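Local coordinates for protein time interval measuring enzyme TIME (Bombyx mori, PDB 2E47) that probably disproportionates superoxide into hydrogen peroxide and oxygen with one copper and one zinc ion per subunit, at residues Val51-Asp56 with Ser66-Glu71; Gly59-Thr64 with Val148-Ile153. All coordinates share one frame; numbering follows the deposited sequence.

In the fold
Both contacts tie the long excursion between strands 45-52 and 87-93 to the antiparallel beta barrel of a copper-zinc superoxide dismutase, but their chemistry differs with their place. Interaction 1, largely buried, is held by metal coordination, a ring pair and two backbone hydrogen bonds where the excursion folds back on the end of strand 45-52. Interaction 2 is smaller and only partly buried, and a single covalent bond joins the excursion to strand 147-155, far away in sequence. Their centres lie about 11 Å apart. They meet directly: the backbones of K54 and T64 probably hydrogen-bond, and the T64 side chain packs beside H52, a copper ligand.

Interaction 1: residues Val51-Asp56 with Ser66-Glu71; sequences VHEKGD and SHFNPE. With CU (copper (II) ion), chain E; ZN (zinc ion), chain F.
The H67 imidazole turns its CD2 edge over one face of the H52 ring, nearer the rim than the centre, with CD2 3.1 Å from H52 NE2. This is an offset edge-to-face pair, its planes inclined at 69°, and the shared copper explains why two rings come so close. Copper is bound by H52 NE2 at 2.1 Å and by H67 NE2 at 2.0 Å, so the two nitrogens converge on one ion without hydrogen-bonding to each other. The other nitrogen of the same H67 ring, ND1, holds zinc at 2.0 Å. One imidazole thus spans both metals, the bridging histidine that defines the active site of copper-zinc superoxide dismutases. H50 and H124 complete the copper ligands, while H75, H84 and D87 complete those of zinc. The CB of H67 points away from residues 51-56, but CG lies anti to the carbonyl carbon (chi1 -67°), which brings the ring back beside H52. Rotation of the H52 ring is checked at its far nitrogen as well, since ND1 hydrogen-bonds to G65. The backbones are bridged at H52 and H67. F68 N donates to V51 O over 2.8 Å in an almost straight bond (174° at the hydrogen), while E53 N donates to S66 O, also at 2.8 Å, in a more bent bond. S66 O additionally receives a CA-H...O contact from H52. Beyond the polar pairs, V51 and F68 lie side by side and point the same way, V51 CG1 resting 4.1 Å from F68 CB, while R119 packs against both side chains.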
loop_
_atom_site.group_PDB
_atom_site.type_symbol
_atom_site.label_atom_id
_atom_site.label_comp_id
_atom_site.label_asym_id
_atom_site.label_seq_id
_atom_site.Cartn_x
_atom_site.Cartn_y
_atom_site.Cartn_z
ATOM N N VAL A 51 7.345 7.599 -8.171
ATOM C CA VAL A 51 6.077 7.410 -7.472
ATOM C C VAL A 51 4.992 7.623 -8.506
ATOM O O VAL A 51 4.892 8.745 -9.149
ATOM C CB VAL A 51 5.925 8.414 -6.329
ATOM C CG1 VAL A 51 4.559 8.270 -5.636
ATOM C CG2 VAL A 51 7.108 8.231 -5.281
ATOM N N HIS A 52 4.183 6.594 -8.715
ATOM C CA HIS A 52 3.107 6.709 -9.674
ATOM C C HIS A 52 1.819 7.084 -8.889
ATOM O O HIS A 52 1.744 6.988 -7.658
ATOM C CB HIS A 52 2.997 5.419 -10.514
ATOM C CG HIS A 52 4.055 5.277 -11.578
ATOM N ND1 HIS A 52 3.772 4.829 -12.845
ATOM C CD2 HIS A 52 5.388 5.488 -11.562
ATOM C CE1 HIS A 52 4.881 4.759 -13.554
ATOM N NE2 HIS A 52 5.883 5.175 -12.803
ATOM N N GLU A 53 0.823 7.591 -9.595
ATOM C CA GLU A 53 -0.278 8.251 -8.950
ATOM C C GLU A 53 -1.166 7.292 -8.118
ATOM O O GLU A 53 -1.616 7.650 -7.046
ATOM C CB GLU A 53 -1.122 8.964 -10.019
ATOM C CG GLU A 53 -2.319 9.615 -9.403
ATOM C CD GLU A 53 -3.310 10.185 -10.428
ATOM O OE1 GLU A 53 -4.162 11.019 -10.007
ATOM O OE2 GLU A 53 -3.237 9.801 -11.617
ATOM N N LYS A 54 -1.449 6.098 -8.618
ATOM C CA LYS A 54 -2.415 5.260 -7.934
ATOM C C LYS A 54 -1.689 4.067 -7.264
ATOM O O LYS A 54 -0.713 3.513 -7.823
ATOM C CB LYS A 54 -3.359 4.688 -8.969
ATOM C CG LYS A 54 -4.287 5.702 -9.709
ATOM C CD LYS A 54 -4.727 6.749 -8.768
ATOM C CE LYS A 54 -5.764 7.700 -9.413
ATOM N NZ LYS A 54 -6.466 8.530 -8.351
ATOM N N GLY A 55 -2.191 3.623 -6.129
ATOM C CA GLY A 55 -1.609 2.447 -5.408
ATOM C C GLY A 55 -2.480 1.250 -5.682
ATOM O O GLY A 55 -2.833 0.480 -4.795
ATOM N N ASP A 56 -2.805 1.114 -6.959
ATOM C CA ASP A 56 -3.767 0.138 -7.470
ATOM C C ASP A 56 -2.998 -0.915 -8.285
ATOM O O ASP A 56 -2.529 -0.656 -9.412
ATOM C CB ASP A 56 -4.764 0.840 -8.375
ATOM C CG ASP A 56 -5.737 -0.133 -9.019
ATOM O OD1 ASP A 56 -5.687 -1.363 -8.735
ATOM O OD2 ASP A 56 -6.552 0.302 -9.829
ATOM N N SER A 66 0.088 6.991 -14.084
ATOM C CA SER A 66 1.275 7.700 -14.546
ATOM C C SER A 66 1.992 8.347 -13.366
ATOM O O SER A 66 1.656 8.117 -12.201
ATOM C CB SER A 66 0.897 8.739 -15.630
ATOM O OG SER A 66 -0.125 9.616 -15.200
ATOM N N HIS A 67 2.990 9.159 -13.639
ATOM C CA HIS A 67 3.802 9.678 -12.577
ATOM C C HIS A 67 2.927 10.571 -11.707
ATOM O O HIS A 67 2.119 11.357 -12.236
ATOM C CB HIS A 67 5.061 10.398 -13.137
ATOM C CG HIS A 67 6.044 9.479 -13.815
ATOM N ND1 HIS A 67 7.145 9.945 -14.496
ATOM C CD2 HIS A 67 6.063 8.110 -13.902
ATOM C CE1 HIS A 67 7.804 8.870 -14.964
ATOM N NE2 HIS A 67 7.206 7.737 -14.559
ATOM N N PHE A 68 3.091 10.509 -10.389
ATOM C CA PHE A 68 2.347 11.375 -9.499
ATOM C C PHE A 68 2.673 12.857 -9.818
ATOM O O PHE A 68 3.820 13.275 -9.712
ATOM C CB PHE A 68 2.668 11.029 -8.064
ATOM C CG PHE A 68 1.929 11.855 -7.033
ATOM C CD1 PHE A 68 0.575 12.164 -7.180
ATOM C CD2 PHE A 68 2.601 12.320 -5.909
ATOM C CE1 PHE A 68 -0.084 12.899 -6.222
ATOM C CE2 PHE A 68 1.965 13.043 -4.920
ATOM C CZ PHE A 68 0.606 13.341 -5.079
ATOM N N ASN A 69 1.660 13.652 -10.179
ATOM C CA ASN A 69 1.884 14.993 -10.765
ATOM C C ASN A 69 0.755 15.996 -10.347
ATOM O O ASN A 69 0.010 16.466 -11.207
ATOM C CB ASN A 69 1.982 14.852 -12.301
ATOM C CG ASN A 69 2.339 16.179 -13.073
ATOM O OD1 ASN A 69 2.031 16.264 -14.249
ATOM N ND2 ASN A 69 3.078 17.087 -12.482
ATOM N N PRO A 70 0.628 16.305 -9.020
ATOM C CA PRO A 70 -0.423 17.183 -8.545
ATOM C C PRO A 70 -0.205 18.622 -9.014
ATOM O O PRO A 70 -1.151 19.412 -9.051
ATOM C CB PRO A 70 -0.252 17.128 -7.038
ATOM C CG PRO A 70 1.198 16.876 -6.833
ATOM C CD PRO A 70 1.515 15.881 -7.913
ATOM N N GLU A 71 1.027 18.982 -9.378
ATOM C CA GLU A 71 1.224 20.350 -9.842
ATOM C C GLU A 71 1.122 20.507 -11.368
ATOM O O GLU A 71 1.274 21.617 -11.881
ATOM C CB GLU A 71 2.521 20.949 -9.318
ATOM C CG GLU A 71 2.833 20.775 -7.800
ATOM C CD GLU A 71 1.977 21.630 -6.864
ATOM O OE1 GLU A 71 1.992 21.335 -5.645
ATOM O OE2 GLU A 71 1.271 22.574 -7.326
HETATM CU CU CU E . 7.410 5.772 -14.048
HETATM ZN ZN ZN F . 7.690 11.918 -14.423
#

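Interaction 2: residues Gly59-Thr64 with Val148-Ile153; sequences GGCLST and VACGVI
The carbonyl oxygen of C61, whose sulfur is joined across the contact to C150, is gripped by three donors. T64 OG1 reaches it at 2.9 Å, nearly in line with the C=O, and T64 N reaches the same oxygen over a longer 3.3 Å, closing the short 3-10 turn of residues 62-64. The third donor is NH2 of R147, at the start of the strand that also carries C150. Both cysteines direct CB toward the opposite segment, and C61 SG bonds to C150 SG at 2.2 Å with a left-handed torsion of -101°. On C150, chi1 45° sets SG between the backbone N and the carbonyl carbon, a crowded position folded back over its own backbone, where C61 SG meets it. C61 SG also sits over the strand backbone, 3.5 Å from A149 C, just where V148 and A149 both face L123 in a classic beta bulge. T64 CG2 makes a looser apolar contact with C150 SG, 4.4 Å away. This is the intrasubunit disulfide of the superoxide dismutase family, and its chemistry implies a covalent hold on the loop that would depend on the cysteines staying oxidised.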
loop_
_atom_site.group_PDB
_atom_site.type_symbol
_atom_site.label_atom_id
_atom_site.label_comp_id
_atom_site.label_asym_id
_atom_site.label_seq_id
_atom_site.Cartn_x
_atom_site.Cartn_y
_atom_site.Cartn_z
ATOM N N GLY A 59 -4.348 -4.429 -11.821
ATOM C CA GLY A 59 -3.890 -4.867 -13.144
ATOM C C GLY A 59 -2.374 -4.894 -13.246
ATOM O O GLY A 59 -1.804 -4.531 -14.301
ATOM N N GLY A 60 -1.713 -5.327 -12.156
ATOM C CA GLY A 60 -0.262 -5.379 -12.083
ATOM C C GLY A 60 0.267 -3.958 -12.054
ATOM O O GLY A 60 -0.443 -3.076 -11.621
ATOM N N CYS A 61 1.502 -3.747 -12.509
ATOM C CA CYS A 61 2.123 -2.394 -12.550
ATOM C C CYS A 61 1.459 -1.288 -13.437
ATOM O O CYS A 61 1.536 -0.101 -13.094
ATOM C CB CYS A 61 3.642 -2.464 -12.764
ATOM S SG CYS A 61 4.560 -3.301 -11.363
ATOM N N LEU A 62 0.737 -1.664 -14.481
ATOM C CA LEU A 62 0.029 -0.665 -15.309
ATOM C C LEU A 62 -1.028 0.168 -14.565
ATOM O O LEU A 62 -1.179 1.366 -14.828
ATOM C CB LEU A 62 -0.637 -1.360 -16.506
ATOM C CG LEU A 62 -0.512 -0.683 -17.886
ATOM C CD1 LEU A 62 -1.453 0.536 -18.024
ATOM C CD2 LEU A 62 0.959 -0.256 -18.222
ATOM N N SER A 63 -1.773 -0.465 -13.661
ATOM C CA SER A 63 -2.919 0.166 -13.007
ATOM C C SER A 63 -2.449 1.169 -11.962
ATOM O O SER A 63 -3.244 1.969 -11.458
ATOM C CB SER A 63 -3.889 -0.915 -12.439
ATOM O OG SER A 63 -3.178 -1.799 -11.530
ATOM N N THR A 64 -1.131 1.229 -11.707
ATOM C CA THR A 64 -0.645 2.315 -10.887
ATOM C C THR A 64 -0.733 3.703 -11.525
ATOM O O THR A 64 -0.572 4.709 -10.819
ATOM C CB THR A 64 0.790 2.068 -10.341
ATOM O OG1 THR A 64 1.719 2.224 -11.400
ATOM C CG2 THR A 64 0.882 0.667 -9.714
ATOM N N VAL A 148 9.104 -2.962 -14.188
ATOM C CA VAL A 148 9.601 -4.311 -13.817
ATOM C C VAL A 148 9.112 -4.750 -12.427
ATOM O O VAL A 148 9.044 -5.937 -12.146
ATOM C CB VAL A 148 11.132 -4.488 -13.979
ATOM C CG1 VAL A 148 11.570 -4.175 -15.424
ATOM C CG2 VAL A 148 11.869 -3.624 -13.067
ATOM N N ALA A 149 8.808 -3.781 -11.545
ATOM C CA ALA A 149 8.252 -4.098 -10.238
ATOM C C ALA A 149 7.614 -2.865 -9.663
ATOM O O ALA A 149 8.005 -1.756 -10.011
ATOM C CB ALA A 149 9.429 -4.621 -9.308
ATOM N N CYS A 150 6.651 -3.070 -8.753
ATOM C CA CYS A 150 5.987 -1.983 -8.059
ATOM C C CYS A 150 5.564 -2.381 -6.670
ATOM O O CYS A 150 5.403 -3.586 -6.387
ATOM C CB CYS A 150 4.724 -1.489 -8.836
ATOM S SG CYS A 150 3.671 -2.713 -9.462
ATOM N N GLY A 151 5.359 -1.396 -5.803
ATOM C CA GLY A 151 4.808 -1.690 -4.492
ATOM C C GLY A 151 3.995 -0.513 -4.028
ATOM O O GLY A 151 4.360 0.618 -4.296
ATOM N N VAL A 152 2.914 -0.773 -3.320
ATOM C CA VAL A 152 2.182 0.303 -2.653
ATOM C C VAL A 152 2.980 0.876 -1.467
ATOM O O VAL A 152 3.609 0.148 -0.684
ATOM C CB VAL A 152 0.789 -0.158 -2.137
ATOM C CG1 VAL A 152 0.031 1.045 -1.644
ATOM C CG2 VAL A 152 -0.003 -0.832 -3.234
ATOM N N ILE A 153 2.987 2.184 -1.336
ATOM C CA ILE A 153 3.661 2.818 -0.181
ATOM C C ILE A 153 2.764 2.784 1.053
ATOM O O ILE A 153 1.729 3.464 1.063
ATOM C CB ILE A 153 3.998 4.257 -0.514
ATOM C CG1 ILE A 153 4.863 4.290 -1.770
ATOM C CG2 ILE A 153 4.702 4.957 0.666
ATOM C CD1 ILE A 153 5.074 5.721 -2.443
#